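Local coordinates for glycosyl hydrolases family 31 family protein (Aspergillus niger, PDB 6DRU) that releases alpha-xylose from the non-reducing terminal glucose of xyloglucan oligosaccharides, acting as a family 31 alpha-xylosidase, at residues 480-485 and 551-556. Sequence-based numbering, arbitrary orientation.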
# COMPACT_ATOMS: atom_id res chain seq x y z
N CYS A 480 -27.15 26.70 10.77
CA CYS A 480 -27.17 27.75 11.77
C CYS A 480 -25.83 27.78 12.50
O CYS A 480 -25.77 27.52 13.71
CB CYS A 480 -28.31 27.54 12.77
SG CYS A 480 -29.99 27.48 12.08
N SER A 481 -24.76 28.09 11.78
CA SER A 481 -23.41 27.92 12.30
C SER A 481 -22.52 29.03 11.76
O SER A 481 -22.58 29.35 10.57
CB SER A 481 -22.84 26.55 11.93
OG SER A 481 -21.56 26.35 12.51
N MET A 482 -21.70 29.60 12.63
CA MET A 482 -20.76 30.65 12.27
C MET A 482 -19.33 30.15 12.44
O MET A 482 -19.03 29.41 13.38
CB MET A 482 -20.99 31.92 13.10
CG MET A 482 -20.75 31.74 14.59
SD MET A 482 -21.01 33.25 15.53
CE MET A 482 -22.79 33.18 15.79
N ILE A 483 -18.46 30.56 11.52
CA ILE A 483 -17.06 30.15 11.53
C ILE A 483 -16.23 31.29 12.12
O ILE A 483 -16.51 32.46 11.87
CB ILE A 483 -16.58 29.82 10.10
CG1 ILE A 483 -17.48 28.76 9.46
CG2 ILE A 483 -15.14 29.35 10.11
CD1 ILE A 483 -17.43 27.42 10.14
N TRP A 484 -15.22 30.94 12.92
CA TRP A 484 -14.29 31.93 13.44
C TRP A 484 -12.87 31.48 13.13
O TRP A 484 -12.60 30.29 12.97
CB TRP A 484 -14.50 32.18 14.95
CG TRP A 484 -13.60 31.45 15.89
CD1 TRP A 484 -12.44 31.92 16.44
CD2 TRP A 484 -13.80 30.14 16.44
NE1 TRP A 484 -11.89 30.97 17.27
CE2 TRP A 484 -12.71 29.88 17.30
CE3 TRP A 484 -14.79 29.17 16.29
CZ2 TRP A 484 -12.58 28.68 18.00
CZ3 TRP A 484 -14.66 27.98 16.99
CH2 TRP A 484 -13.56 27.74 17.83
N SER A 485 -11.97 32.45 13.04
CA SER A 485 -10.65 32.25 12.44
C SER A 485 -9.69 31.44 13.31
O SER A 485 -8.54 31.26 12.90
CB SER A 485 -10.03 33.60 12.10
OG SER A 485 -9.90 34.41 13.26
N LEU A 551 -18.28 43.42 11.47
CA LEU A 551 -18.10 42.04 11.04
C LEU A 551 -19.43 41.32 11.15
O LEU A 551 -20.34 41.79 11.85
CB LEU A 551 -17.04 41.32 11.90
CG LEU A 551 -15.58 41.67 11.62
CD1 LEU A 551 -14.67 40.96 12.60
CD2 LEU A 551 -15.22 41.31 10.19
N PRO A 552 -19.59 40.20 10.44
CA PRO A 552 -20.88 39.49 10.50
C PRO A 552 -21.34 39.17 11.90
O PRO A 552 -22.55 39.19 12.17
CB PRO A 552 -20.61 38.22 9.68
CG PRO A 552 -19.58 38.65 8.69
CD PRO A 552 -18.69 39.61 9.44
N PHE A 553 -20.42 38.88 12.82
CA PHE A 553 -20.75 38.68 14.22
C PHE A 553 -19.69 39.36 15.08
O PHE A 553 -18.49 39.18 14.85
CB PHE A 553 -20.84 37.18 14.56
CG PHE A 553 -22.01 36.49 13.93
CD1 PHE A 553 -23.24 36.47 14.55
CD2 PHE A 553 -21.87 35.85 12.70
CE1 PHE A 553 -24.33 35.84 13.96
CE2 PHE A 553 -22.95 35.22 12.11
CZ PHE A 553 -24.18 35.21 12.74
N MET A 554 -20.14 40.13 16.06
CA MET A 554 -19.25 40.85 16.96
C MET A 554 -19.08 40.01 18.22
O MET A 554 -20.01 39.86 19.02
CB MET A 554 -19.81 42.23 17.29
CG MET A 554 -18.85 43.11 18.08
SD MET A 554 -19.66 44.54 18.81
CE MET A 554 -18.27 45.34 19.61
N ARG A 555 -17.88 39.46 18.41
CA ARG A 555 -17.59 38.60 19.55
C ARG A 555 -16.17 38.85 20.02
O ARG A 555 -15.24 38.91 19.20
CB ARG A 555 -17.80 37.12 19.21
CG ARG A 555 -17.05 36.16 20.13
CD ARG A 555 -17.34 34.71 19.78
NE ARG A 555 -16.32 33.80 20.30
CZ ARG A 555 -15.20 33.50 19.65
NH1 ARG A 555 -14.96 34.04 18.47
NH2 ARG A 555 -14.32 32.66 20.19
N THR A 556 -16.00 38.98 21.33
CA THR A 556 -14.69 39.10 21.95
C THR A 556 -14.35 37.80 22.67
O THR A 556 -15.23 37.14 23.23
CB THR A 556 -14.64 40.28 22.93
OG1 THR A 556 -13.34 40.36 23.52
CG2 THR A 556 -15.69 40.13 24.02
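Inside the GH31 TIM barrel, strand 481-484 meets the 551-556 segment, which carries the short strand 554-555, through two side-chain pairs: Met482 against Phe553, and Trp484 against Arg555. In barrel order strand 513-514 lies between them, and they share no hydrogen bond; the closest CA atoms, those of Met482 and Phe553, remain 8.3 Å apart.

Met482 lays the end of its chain over one face of the Phe553 ring. Its first torsion (chi1 63°) sets CG between the backbone N and the carbonyl carbon, and the extended next bond carries SD to that face in a Met-aromatic contact, 4.0 Å from the ring centroid. A bend at chi3 then lays Met482 CE over the same face, 3.6 Å from the centroid, adding a CH-pi interaction shifted toward the CD1 side.

Nearer the bound xylose, Arg555 reaches over one face of the Trp484 indole. Its chain runs extended from CG to NE and sets CZ 4.6 Å from the centroid of the five-membered ring, 12° off the normal. The guanidinium is tilted 66° to the indole, so this cation-pi contact is not a flat stack: NH1 approaches CG and CD1, with NH1 to Trp484 CD1 at 3.9 Å, while NH2 lies toward the rim. Arg555 NH1 also forms a salt bridge with Asp516.

Trp484 lines the alpha-xylose pocket and touches both the bound sugar and the active-site residue Asp395. Arg555 is thus a second-shell partner of this sugar-contacting indole, its buried charge probably balanced in part by the Asp516 carboxylate, while dispersion and sulfur-pi attraction hold Met482 to Phe553.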